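PDB 2W40: glycerol kinase, putative from Plasmodium falciparum, which probably catalyses the ATP-dependent phosphorylation of glycerol to sn-glycerol 3-phosphate, the reaction that brings glycerol into metabolism. Local coordinates for residues G247-A252 against G271-I276; S251-Q256 against E263-Y268; I336-E341 against N420-Q425; G416-K421 against I435-Y440. One frame throughout, in Å; residues are numbered along the deposited sequence. Where two conformers were deposited one is given.

Contact 1. Residues G247-A252 against G271-I276; sequences GDQQSA and GVFLLI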
loop_
_atom_site.group_PDB
_atom_site.type_symbol
_atom_site.label_atom_id
_atom_site.label_comp_id
_atom_site.label_asym_id
_atom_site.label_seq_id
_atom_site.Cartn_x
_atom_site.Cartn_y
_atom_site.Cartn_z
ATOM N N GLY C 247 6.158 12.911 -31.901
ATOM C CA GLY C 247 5.835 12.282 -30.649
ATOM C C GLY C 247 6.624 12.933 -29.471
ATOM O O GLY C 247 7.732 13.426 -29.647
ATOM N N ASP C 248 5.977 13.033 -28.300
ATOM C CA ASP C 248 6.525 13.765 -27.181
ATOM C C ASP C 248 7.913 13.373 -26.785
ATOM O O ASP C 248 8.790 14.297 -26.615
ATOM C CB ASP C 248 5.560 13.959 -26.005
ATOM C CG ASP C 248 5.089 12.645 -25.313
ATOM O OD1 ASP C 248 5.552 11.560 -25.674
ATOM O OD2 ASP C 248 4.214 12.750 -24.401
ATOM N N GLN C 249 8.174 12.072 -26.682
ATOM C CA GLN C 249 9.505 11.660 -26.123
ATOM C C GLN C 249 10.616 11.958 -27.190
ATOM O O GLN C 249 11.769 12.272 -26.845
ATOM C CB GLN C 249 9.489 10.255 -25.661
ATOM C CG GLN C 249 8.511 10.008 -24.493
ATOM C CD GLN C 249 8.618 11.083 -23.397
ATOM O OE1 GLN C 249 9.781 11.375 -22.987
ATOM N NE2 GLN C 249 7.505 11.749 -23.012
ATOM N N GLN C 250 10.313 11.755 -28.486
ATOM C CA GLN C 250 11.202 12.173 -29.569
ATOM C C GLN C 250 11.353 13.694 -29.605
ATOM O O GLN C 250 12.475 14.231 -29.826
ATOM C CB GLN C 250 10.665 11.602 -30.898
ATOM C CG GLN C 250 10.932 10.143 -31.058
ATOM C CD GLN C 250 9.785 9.224 -30.708
ATOM O OE1 GLN C 250 8.935 9.600 -29.874
ATOM N NE2 GLN C 250 9.808 7.931 -31.258
ATOM N N SER C 251 10.291 14.412 -29.302
ATOM C CA SER C 251 10.350 15.908 -29.184
ATOM C C SER C 251 11.412 16.308 -28.164
ATOM O O SER C 251 12.207 17.219 -28.399
ATOM C CB SER C 251 8.997 16.543 -28.906
ATOM O OG SER C 251 8.990 17.897 -29.239
ATOM N N ALA C 252 11.448 15.627 -27.036
ATOM C CA ALA C 252 12.401 15.887 -25.995
ATOM C C ALA C 252 13.847 15.609 -26.430
ATOM O O ALA C 252 14.818 16.281 -25.951
ATOM C CB ALA C 252 12.027 15.026 -24.777
ATOM N N GLY C 271 5.128 9.067 -17.386
ATOM C CA GLY C 271 6.078 7.929 -17.376
ATOM C C GLY C 271 7.503 8.440 -17.421
ATOM O O GLY C 271 7.740 9.635 -17.446
ATOM N N VAL C 272 8.462 7.536 -17.542
ATOM C CA VAL C 272 9.843 7.878 -17.705
ATOM C C VAL C 272 10.267 7.198 -19.011
ATOM O O VAL C 272 10.004 6.013 -19.234
ATOM C CB VAL C 272 10.677 7.405 -16.514
ATOM C CG1 VAL C 272 12.211 7.524 -16.817
ATOM C CG2 VAL C 272 10.197 8.286 -15.298
ATOM N N PHE C 273 10.953 7.935 -19.880
ATOM C CA PHE C 273 11.335 7.431 -21.210
ATOM C C PHE C 273 12.797 7.786 -21.532
ATOM O O PHE C 273 13.129 8.944 -21.643
ATOM C CB PHE C 273 10.411 7.970 -22.274
ATOM C CG PHE C 273 8.959 7.672 -21.951
ATOM C CD1 PHE C 273 8.404 6.449 -22.328
ATOM C CD2 PHE C 273 8.200 8.499 -21.198
ATOM C CE1 PHE C 273 7.126 6.113 -21.943
ATOM C CE2 PHE C 273 6.892 8.164 -20.925
ATOM C CZ PHE C 273 6.421 6.943 -21.257
ATOM N N LEU C 274 13.627 6.753 -21.702
ATOM C CA LEU C 274 15.034 6.924 -22.067
ATOM C C LEU C 274 15.141 6.581 -23.543
ATOM O O LEU C 274 14.772 5.463 -23.947
ATOM C CB LEU C 274 15.899 6.014 -21.215
ATOM C CG LEU C 274 17.441 6.337 -21.258
ATOM C CD1 LEU C 274 18.150 5.755 -20.067
ATOM C CD2 LEU C 274 17.966 5.736 -22.506
ATOM N N LEU C 275 15.686 7.517 -24.344
ATOM C CA LEU C 275 16.012 7.227 -25.708
ATOM C C LEU C 275 17.487 7.460 -25.972
ATOM O O LEU C 275 18.065 8.490 -25.539
ATOM C CB LEU C 275 15.200 8.051 -26.691
ATOM C CG LEU C 275 13.711 7.612 -26.842
ATOM C CD1 LEU C 275 12.817 8.166 -25.721
ATOM C CD2 LEU C 275 13.152 8.039 -28.231
ATOM N N ILE C 276 18.064 6.540 -26.713
ATOM C CA ILE C 276 19.433 6.742 -27.229
ATOM C C ILE C 276 19.421 6.822 -28.733
ATOM O O ILE C 276 18.855 5.947 -29.379
ATOM C CB ILE C 276 20.410 5.617 -26.715
ATOM C CG1 ILE C 276 21.875 5.957 -27.130
ATOM C CG2 ILE C 276 19.956 4.192 -27.099
ATOM C CD1 ILE C 276 22.999 5.205 -26.307
#
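At the glycerol site, Gln249 near the start of helix 248-255 packs against Phe273 of strand 272-279. Its amide carbon CD comes 3.4 Å from Phe273 CD2, and one methylene earlier Gln249 CG lies 3.5 Å from Phe273 CG. The two side chains run at about a right angle to each other, and the planes of amide and ring are 32° apart. Bends at the second torsion (chi2 -46°) and the third fold the glutamine chain against the ring and carry its amide towards the ligand: NE2 is hydrogen-bonded to glycerol O1, while Asp248 OD1 holds O2. OE1 turns the other way and has a weak bond from Lys265 NZ. A glutamine suits this place because its methylenes can pack on an aromatic ring while its amide still serves polar partners.

In the two-domain fold of the sugar kinase/Hsp70/actin superfamily, the helix directly follows strand 241-247 of one sheet and here meets the other sheet, its axis 9.2 Å from that of the strand at a crossing angle of -55°. Leu275, two residues beyond Phe273 on the same face, continues the contact with its branched end. Its CD1 meets Gln249 CB at 3.9 Å, and its CD2 lies 4.2 Å from Gln250 CG. The buried amide of Gln250 points elsewhere: NE2 bonds to Ile293 O and OE1 to Arg85 NH1. Arg85 also makes a cation-pi contact with the Phe273 ring.

Contact 2. Residues S251-Q256 against E263-Y268; sequences SACIGQ and EAKCTY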
loop_
_atom_site.group_PDB
_atom_site.type_symbol
_atom_site.label_atom_id
_atom_site.label_comp_id
_atom_site.label_asym_id
_atom_site.label_seq_id
_atom_site.Cartn_x
_atom_site.Cartn_y
_atom_site.Cartn_z
ATOM N N SER C 251 10.291 14.412 -29.302
ATOM C CA SER C 251 10.350 15.908 -29.184
ATOM C C SER C 251 11.412 16.308 -28.164
ATOM O O SER C 251 12.207 17.219 -28.399
ATOM C CB SER C 251 8.997 16.543 -28.906
ATOM O OG SER C 251 8.990 17.897 -29.239
ATOM N N ALA C 252 11.448 15.627 -27.036
ATOM C CA ALA C 252 12.401 15.887 -25.995
ATOM C C ALA C 252 13.847 15.609 -26.430
ATOM O O ALA C 252 14.818 16.281 -25.951
ATOM C CB ALA C 252 12.027 15.026 -24.777
ATOM N N CYS C 253 14.080 14.637 -27.307
ATOM C CA CYS C 253 15.379 14.405 -27.995
ATOM C C CYS C 253 15.828 15.611 -28.802
ATOM O O CYS C 253 16.982 16.015 -28.717
ATOM C CB CYS C 253 15.350 13.217 -28.927
ATOM S SG CYS C 253 15.025 11.636 -28.098
ATOM N N ILE C 254 14.879 16.262 -29.478
ATOM C CA ILE C 254 15.262 17.440 -30.244
ATOM C C ILE C 254 15.517 18.607 -29.275
ATOM O O ILE C 254 16.521 19.320 -29.453
ATOM C CB ILE C 254 14.246 17.769 -31.341
ATOM C CG1 ILE C 254 14.148 16.638 -32.362
ATOM C CG2 ILE C 254 14.645 19.032 -32.137
ATOM C CD1 ILE C 254 13.074 16.916 -33.426
ATOM N N GLY C 255 14.670 18.794 -28.294
ATOM C CA GLY C 255 14.904 19.808 -27.258
ATOM C C GLY C 255 16.148 19.660 -26.404
ATOM O O GLY C 255 16.630 20.677 -25.857
ATOM N N GLN C 256 16.660 18.432 -26.310
ATOM C CA GLN C 256 17.891 18.174 -25.522
ATOM C C GLN C 256 19.106 18.197 -26.522
ATOM O O GLN C 256 20.255 17.918 -26.104
ATOM C CB GLN C 256 17.804 16.835 -24.863
ATOM C CG GLN C 256 16.924 16.668 -23.665
ATOM C CD GLN C 256 17.627 17.044 -22.375
ATOM O OE1 GLN C 256 17.230 16.624 -21.304
ATOM N NE2 GLN C 256 18.592 17.856 -22.482
ATOM N N GLU C 263 24.317 9.560 -28.093
ATOM C CA GLU C 263 23.786 10.448 -27.151
ATOM C C GLU C 263 22.413 9.941 -26.697
ATOM O O GLU C 263 21.607 9.430 -27.546
ATOM C CB GLU C 263 23.621 11.836 -27.684
ATOM C CG GLU C 263 24.943 12.611 -28.046
ATOM C CD GLU C 263 24.658 14.069 -28.282
ATOM O OE1 GLU C 263 24.222 14.431 -29.399
ATOM O OE2 GLU C 263 24.766 14.864 -27.273
ATOM N N ALA C 264 22.172 10.171 -25.413
ATOM C CA ALA C 264 20.972 9.655 -24.686
ATOM C C ALA C 264 20.330 10.670 -23.777
ATOM O O ALA C 264 21.021 11.450 -23.131
ATOM C CB ALA C 264 21.272 8.472 -23.898
ATOM N N LYS C 265 18.993 10.638 -23.703
ATOM C CA LYS C 265 18.250 11.481 -22.752
ATOM C C LYS C 265 17.247 10.607 -22.007
ATOM O O LYS C 265 16.827 9.556 -22.474
ATOM C CB LYS C 265 17.583 12.617 -23.420
ATOM C CG LYS C 265 16.409 12.199 -24.386
ATOM C CD LYS C 265 15.036 12.240 -23.630
ATOM C CE LYS C 265 13.882 11.722 -24.472
ATOM N NZ LYS C 265 12.777 11.344 -23.600
ATOM N N CYS C 266 16.801 11.122 -20.897
ATOM C CA CYS C 266 15.743 10.525 -20.101
ATOM C C CYS C 266 14.797 11.614 -19.625
ATOM O O CYS C 266 15.232 12.587 -19.018
ATOM C CB CYS C 266 16.338 9.755 -18.961
ATOM S SG CYS C 266 15.095 8.866 -18.029
ATOM N N THR C 267 13.503 11.489 -19.970
ATOM C CA THR C 267 12.476 12.376 -19.555
ATOM C C THR C 267 11.658 11.751 -18.443
ATOM O O THR C 267 11.206 10.609 -18.584
ATOM C CB THR C 267 11.532 12.754 -20.766
ATOM O OG1 THR C 267 12.292 13.372 -21.864
ATOM C CG2 THR C 267 10.436 13.692 -20.327
ATOM N N TYR C 268 11.445 12.535 -17.378
ATOM C CA TYR C 268 10.662 12.174 -16.251
ATOM C C TYR C 268 9.358 12.976 -16.334
ATOM O O TYR C 268 9.326 14.217 -16.216
ATOM C CB TYR C 268 11.373 12.515 -14.914
ATOM C CG TYR C 268 12.656 11.731 -14.688
ATOM C CD1 TYR C 268 12.715 10.698 -13.806
ATOM C CD2 TYR C 268 13.848 12.117 -15.243
ATOM C CE1 TYR C 268 13.856 10.014 -13.564
ATOM C CE2 TYR C 268 15.049 11.356 -15.002
ATOM C CZ TYR C 268 15.049 10.364 -14.152
ATOM O OH TYR C 268 16.277 9.713 -13.908
HETATM O O HOH W 1 23.148 17.137 -26.286
#
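Helix 251-255 crosses strand 264-268 with the axes 8.9 Å apart and 121° between their directions, bringing the CA atoms of Cys253 and Lys265 within 6.7 Å. Lys265 does most of the touching. With CG placed between the backbone N and the carbonyl carbon (chi1 67°) and a further bend at chi2, its chain runs partly along the strand, across the face of the helix, instead of pointing straight at it. Its CB meets Gln256 CG at 4.1 Å. Further along, Lys265 CE touches both Ala252 CB and Cys253 SG, 3.8 Å from each. Small residues on the helix suit this place, since they allow the methylenes to pass close by. The buried ammonium group is well provided for: Lys265 NZ gives a 2.7 Å hydrogen bond to Thr267 OG1 and also binds Phe273 O. Thr267 OG1 in turn bonds to Asp414 OD2, linking the lysine to a carboxylate. Thr267 OG1 also lies 3.4 Å from Ala252 CB. A water lies 3.0 Å from both Gln256 O and Glu263 OE2 and can donate to either.

The helix belongs to the N-terminal FGGY kinase family region and the strand to the C-terminal one, so the contact joins the two halves of the sugar kinase/Hsp70/actin fold. The strand runs between antiparallel 272-279 and parallel 411-414; helix 443-455 flanks helix 248-255, its Val443 and Thr444 touching Ala252.

Contact 3. Residues I336-E341 against N420-Q425; sequences IMEKCE and NKPFMQ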
loop_
_atom_site.group_PDB
_atom_site.type_symbol
_atom_site.label_atom_id
_atom_site.label_comp_id
_atom_site.label_asym_id
_atom_site.label_seq_id
_atom_site.Cartn_x
_atom_site.Cartn_y
_atom_site.Cartn_z
ATOM N N ILE C 336 9.821 15.222 1.282
ATOM C CA ILE C 336 9.640 13.779 1.712
ATOM C C ILE C 336 10.940 13.014 1.557
ATOM O O ILE C 336 11.348 12.310 2.458
ATOM C CB ILE C 336 8.508 13.001 0.975
ATOM C CG1 ILE C 336 7.141 13.396 1.459
ATOM C CG2 ILE C 336 8.617 11.428 1.172
ATOM C CD1 ILE C 336 5.960 12.739 0.646
ATOM N N MET C 337 11.633 13.136 0.448
ATOM C CA MET C 337 12.926 12.450 0.368
ATOM C C MET C 337 14.087 13.016 1.226
ATOM O O MET C 337 14.976 12.258 1.647
ATOM C CB MET C 337 13.286 12.223 -1.090
ATOM C CG MET C 337 12.509 10.986 -1.623
ATOM S SD MET C 337 13.130 10.584 -3.216
ATOM C CE MET C 337 14.642 9.665 -2.972
ATOM N N GLU C 338 14.045 14.294 1.596
ATOM C CA GLU C 338 15.044 14.823 2.562
ATOM C C GLU C 338 14.813 14.249 3.969
ATOM O O GLU C 338 15.772 13.732 4.650
ATOM C CB GLU C 338 14.900 16.338 2.636
ATOM C CG GLU C 338 15.176 17.124 1.343
ATOM C CD GLU C 338 16.690 17.320 1.040
ATOM O OE1 GLU C 338 17.501 16.765 1.849
ATOM O OE2 GLU C 338 17.073 17.996 -0.001
ATOM N N LYS C 339 13.540 14.334 4.388
ATOM C CA LYS C 339 13.174 13.987 5.728
ATOM C C LYS C 339 13.203 12.509 5.949
ATOM O O LYS C 339 13.538 12.042 7.051
ATOM C CB LYS C 339 11.787 14.505 6.056
ATOM C CG LYS C 339 11.688 15.989 6.035
ATOM C CD LYS C 339 10.307 16.411 6.664
ATOM C CE LYS C 339 9.933 17.879 6.420
ATOM N NZ LYS C 339 9.577 18.535 7.752
ATOM N N CYS C 340 12.833 11.796 4.895
ATOM C CA CYS C 340 12.736 10.385 4.932
ATOM C C CYS C 340 13.947 9.824 4.204
ATOM O O CYS C 340 13.939 9.705 2.967
ATOM C CB CYS C 340 11.431 9.951 4.265
ATOM S SG CYS C 340 11.112 8.286 4.651
ATOM N N GLU C 341 14.967 9.467 4.960
ATOM C CA GLU C 341 16.265 9.129 4.384
ATOM C C GLU C 341 16.347 7.727 3.826
ATOM O O GLU C 341 17.254 7.401 3.071
ATOM C CB GLU C 341 17.322 9.323 5.465
ATOM C CG GLU C 341 17.350 10.805 5.867
ATOM C CD GLU C 341 18.288 11.131 6.979
ATOM O OE1 GLU C 341 19.095 10.253 7.379
ATOM O OE2 GLU C 341 18.163 12.263 7.489
ATOM N N ASN C 420 14.185 17.779 -8.030
ATOM C CA ASN C 420 14.169 17.130 -6.728
ATOM C C ASN C 420 15.557 16.545 -6.630
ATOM O O ASN C 420 15.869 15.474 -7.184
ATOM C CB ASN C 420 13.024 16.119 -6.737
ATOM C CG ASN C 420 12.934 15.272 -5.517
ATOM O OD1 ASN C 420 13.891 15.122 -4.739
ATOM N ND2 ASN C 420 11.709 14.661 -5.347
ATOM N N LYS C 421 16.427 17.256 -5.907
ATOM C CA LYS C 421 17.837 16.832 -5.759
ATOM C C LYS C 421 18.020 15.463 -5.107
ATOM O O LYS C 421 18.818 14.695 -5.612
ATOM C CB LYS C 421 18.701 17.860 -4.989
ATOM C CG LYS C 421 18.947 19.155 -5.782
ATOM C CD LYS C 421 19.238 20.310 -4.808
ATOM C CE LYS C 421 20.095 21.417 -5.403
ATOM N NZ LYS C 421 21.227 21.806 -4.434
ATOM N N PRO C 422 17.333 15.165 -3.967
ATOM C CA PRO C 422 17.516 13.790 -3.460
ATOM C C PRO C 422 17.029 12.702 -4.394
ATOM O O PRO C 422 17.639 11.667 -4.491
ATOM C CB PRO C 422 16.754 13.746 -2.146
ATOM C CG PRO C 422 15.938 14.963 -2.136
ATOM C CD PRO C 422 16.547 16.014 -3.029
ATOM N N PHE C 423 15.984 12.979 -5.122
ATOM C CA PHE C 423 15.558 11.997 -6.145
ATOM C C PHE C 423 16.585 11.801 -7.235
ATOM O O PHE C 423 16.999 10.634 -7.544
ATOM C CB PHE C 423 14.226 12.489 -6.771
ATOM C CG PHE C 423 13.684 11.587 -7.831
ATOM C CD1 PHE C 423 13.301 10.284 -7.571
ATOM C CD2 PHE C 423 13.610 12.028 -9.149
ATOM C CE1 PHE C 423 12.774 9.416 -8.601
ATOM C CE2 PHE C 423 13.126 11.167 -10.141
ATOM C CZ PHE C 423 12.666 9.882 -9.862
ATOM N N MET C 424 17.085 12.904 -7.815
ATOM C CA MET C 424 18.086 12.784 -8.877
ATOM C C MET C 424 19.377 12.144 -8.344
ATOM O O MET C 424 20.049 11.354 -9.039
ATOM C CB MET C 424 18.312 14.158 -9.474
ATOM C CG MET C 424 17.155 14.699 -10.311
ATOM S SD MET C 424 16.371 13.369 -11.432
ATOM C CE MET C 424 17.664 13.345 -12.528
ATOM N N GLN C 425 19.745 12.443 -7.086
ATOM C CA GLN C 425 20.945 11.835 -6.504
ATOM C C GLN C 425 20.763 10.298 -6.383
ATOM O O GLN C 425 21.640 9.548 -6.715
ATOM C CB GLN C 425 21.261 12.480 -5.168
ATOM C CG GLN C 425 22.586 11.943 -4.612
ATOM C CD GLN C 425 23.797 12.243 -5.508
ATOM O OE1 GLN C 425 24.129 13.405 -5.684
ATOM N NE2 GLN C 425 24.428 11.241 -6.003
#
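Met337 near the end of helix 333-339 packs against the first turn of helix 421-431, a helix-to-helix contact beside the nucleotide site. Ser334, which binds ADP in another structure of this protein, has its side chain about 4 Å from that of Pro422. The close-packed part is apolar. Met337 CB meets Pro422 CB at 3.9 Å, and the rest of the methionine reaches past the proline towards Phe423. Its SD lies 4.2 Å from Phe423 CB, near the plane of the ring and at its edge. A bend about the last torsion (chi3 80°) then turns the methyl back to the helix backbone, where CE comes 3.9 Å from Pro422 O. A flexible, unbranched methionine suits this uneven surface of proline ring, carbonyl and phenylalanine stem, and it is also touched by Arg382 and Leu385 of helix 377-403.

No hydrogen bond crosses the contact on either side, but the solvent side is looser, resting on one glutamate-proline touch. There the exposed Glu338, bent at chi2, lies at about a right angle to the proline and sets OE2 3.7 Å from Pro422 CD. This carboxylate meets only ring carbons of the facing segment and, being exposed, is probably hydrated. Proline fits the first turn because residues there have no helix carbonyl one turn back to bond, so the missing N-H costs no helix bond. The turn is closed by the N-cap Asn420: its OD1 accepts from Phe423 N at 3.0 Å with an N-H...O angle of 160°, the donor standing 57° out of the carbonyl plane.

Contact 4. Residues G416-K421 against I435-Y440; sequences GMTKNK and IEVSKY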
loop_
_atom_site.group_PDB
_atom_site.type_symbol
_atom_site.label_atom_id
_atom_site.label_comp_id
_atom_site.label_asym_id
_atom_site.label_seq_id
_atom_site.Cartn_x
_atom_site.Cartn_y
_atom_site.Cartn_z
ATOM N N GLY C 416 9.852 17.716 -14.580
ATOM C CA GLY C 416 9.650 18.213 -13.245
ATOM C C GLY C 416 10.417 17.609 -12.102
ATOM O O GLY C 416 10.967 18.314 -11.266
ATOM N N MET C 417 10.478 16.280 -12.074
ATOM C CA MET C 417 11.123 15.593 -11.040
ATOM C C MET C 417 12.634 15.803 -10.984
ATOM O O MET C 417 13.240 15.556 -9.975
ATOM C CB MET C 417 10.861 14.089 -11.283
ATOM C CG MET C 417 9.454 13.583 -10.963
ATOM S SD MET C 417 9.366 11.739 -11.136
ATOM C CE MET C 417 7.594 11.606 -10.726
ATOM N N THR C 418 13.227 16.333 -12.078
ATOM C CA THR C 418 14.672 16.539 -12.117
ATOM C C THR C 418 15.093 17.724 -11.242
ATOM O O THR C 418 16.284 17.935 -10.991
ATOM C CB THR C 418 15.162 16.698 -13.603
ATOM O OG1 THR C 418 14.690 17.961 -14.059
ATOM C CG2 THR C 418 14.687 15.551 -14.523
ATOM N N LYS C 419 14.127 18.486 -10.748
ATOM C CA LYS C 419 14.437 19.540 -9.735
ATOM C C LYS C 419 14.581 19.054 -8.280
ATOM O O LYS C 419 15.018 19.812 -7.416
ATOM C CB LYS C 419 13.346 20.616 -9.833
ATOM C CG LYS C 419 13.233 21.168 -11.263
ATOM C CD LYS C 419 14.608 21.613 -11.814
ATOM C CE LYS C 419 14.677 21.709 -13.353
ATOM N NZ LYS C 419 15.387 20.609 -13.973
ATOM N N ASN C 420 14.185 17.779 -8.030
ATOM C CA ASN C 420 14.169 17.130 -6.728
ATOM C C ASN C 420 15.557 16.545 -6.630
ATOM O O ASN C 420 15.869 15.474 -7.184
ATOM C CB ASN C 420 13.024 16.119 -6.737
ATOM C CG ASN C 420 12.934 15.272 -5.517
ATOM O OD1 ASN C 420 13.891 15.122 -4.739
ATOM N ND2 ASN C 420 11.709 14.661 -5.347
ATOM N N LYS C 421 16.427 17.256 -5.907
ATOM C CA LYS C 421 17.837 16.832 -5.759
ATOM C C LYS C 421 18.020 15.463 -5.107
ATOM O O LYS C 421 18.818 14.695 -5.612
ATOM C CB LYS C 421 18.701 17.860 -4.989
ATOM C CG LYS C 421 18.947 19.155 -5.782
ATOM C CD LYS C 421 19.238 20.310 -4.808
ATOM C CE LYS C 421 20.095 21.417 -5.403
ATOM N NZ LYS C 421 21.227 21.806 -4.434
ATOM N N ILE C 435 24.500 12.271 -14.448
ATOM C CA ILE C 435 23.236 12.868 -14.935
ATOM C C ILE C 435 23.430 14.414 -15.080
ATOM O O ILE C 435 23.904 15.053 -14.153
ATOM C CB ILE C 435 22.056 12.535 -14.014
ATOM C CG1 ILE C 435 21.667 11.050 -14.119
ATOM C CG2 ILE C 435 20.863 13.501 -14.290
ATOM C CD1 ILE C 435 20.590 10.693 -13.133
ATOM N N GLU C 436 23.169 14.917 -16.275
ATOM C CA GLU C 436 23.114 16.379 -16.535
ATOM C C GLU C 436 21.702 16.794 -16.764
ATOM O O GLU C 436 21.040 16.231 -17.709
ATOM C CB GLU C 436 23.931 16.770 -17.769
ATOM N N VAL C 437 21.208 17.737 -15.934
ATOM C CA VAL C 437 19.876 18.216 -15.999
ATOM C C VAL C 437 19.774 19.410 -16.939
ATOM O O VAL C 437 20.527 20.383 -16.789
ATOM C CB VAL C 437 19.289 18.451 -14.570
ATOM C CG1 VAL C 437 17.884 19.073 -14.659
ATOM C CG2 VAL C 437 19.449 17.167 -13.704
ATOM N N SER C 438 18.820 19.386 -17.859
ATOM C CA SER C 438 18.603 20.481 -18.732
ATOM C C SER C 438 18.183 21.748 -17.996
ATOM O O SER C 438 17.447 21.697 -17.048
ATOM C CB SER C 438 17.528 20.096 -19.795
ATOM O OG SER C 438 17.469 21.172 -20.758
ATOM N N LYS C 439 18.627 22.893 -18.506
ATOM C CA LYS C 439 18.163 24.224 -18.037
ATOM C C LYS C 439 16.593 24.442 -18.258
ATOM O O LYS C 439 15.824 24.848 -17.365
ATOM C CB LYS C 439 18.978 25.275 -18.834
ATOM C CG LYS C 439 18.866 26.668 -18.247
ATOM C CD LYS C 439 20.094 27.569 -18.584
ATOM C CE LYS C 439 19.690 29.085 -18.586
ATOM N NZ LYS C 439 20.470 29.968 -19.553
ATOM N N TYR C 440 16.159 24.131 -19.463
ATOM C CA TYR C 440 14.736 24.119 -19.854
ATOM C C TYR C 440 14.033 22.927 -19.175
ATOM O O TYR C 440 14.486 21.896 -19.438
ATOM C CB TYR C 440 14.778 23.848 -21.370
ATOM C CG TYR C 440 15.598 24.806 -22.278
ATOM C CD1 TYR C 440 14.997 26.019 -22.754
ATOM C CD2 TYR C 440 16.899 24.501 -22.728
ATOM C CE1 TYR C 440 15.684 26.939 -23.637
ATOM C CE2 TYR C 440 17.638 25.434 -23.559
ATOM C CZ TYR C 440 17.000 26.636 -24.035
ATOM O OH TYR C 440 17.585 27.580 -24.865
HETATM O O HOH W 2 14.849 19.735 -16.597
#
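One torsion sets the hydroxyl of Thr418 against Val437, holding it between its own backbone N and carbonyl carbon (chi1 71°); as modelled, bends of the Lys419 chain at chi2 (-51°) and chi4 bring NZ near that hydroxyl. Both residues belong to the 3-10 turn at 416-419, in the beta-alpha-beta crossover that leads from strand 411-414 through helix 421-431 to the parallel neighbouring strand 435-438. The turn also holds Gly416, an ADP-binding residue in another structure of this protein.

Val437 presents CG1 to the turn. It lies 3.4 Å from Thr418 OG1 and 3.8 Å from Thr418 CB, the two short side chains sliding past each other in opposite directions. Threonine offers both carbon for this packing and a hydroxyl for the carbonyl of Gly415, to which it bonds, while valine suits a strand and supplies an apolar methyl. The modelled approach of Lys419 NZ to Val437 CG1 is too short to be trusted, and the exact place of the ammonium group on this exposed side is doubtful. With that caution, Thr418 OG1 receives a 2.7 Å hydrogen bond from Lys419 NZ as modelled, so it holds the end of the lysine side chain close to the turn. In the same model one water joins turn to strand: it accepts from Lys419 NZ at 2.8 Å and donates to Ser438 O at 3.3 Å.

In the fold
Contacts 1 and 2 are core: both set helix 248-255 against neighbouring strands of the seven-stranded sheet, and Gln249 and Lys265 link them directly. Their buried polar groups are answered by glycerol, backbone carbonyls or side chains. Contact 4 reaches the same sheet farther across, at strand 435-438, where the chemistry passes from a buried valine to a surface lysine and water. The centre of contact 3 lies about 25 Å from that of the chain; this contact is only partly buried, and joins two helices mainly through apolar groups. It shares Asn420 and Lys421 with contact 4, on the nucleotide side, while Tyr268 of contact 2 packs against both Phe423 and Thr418.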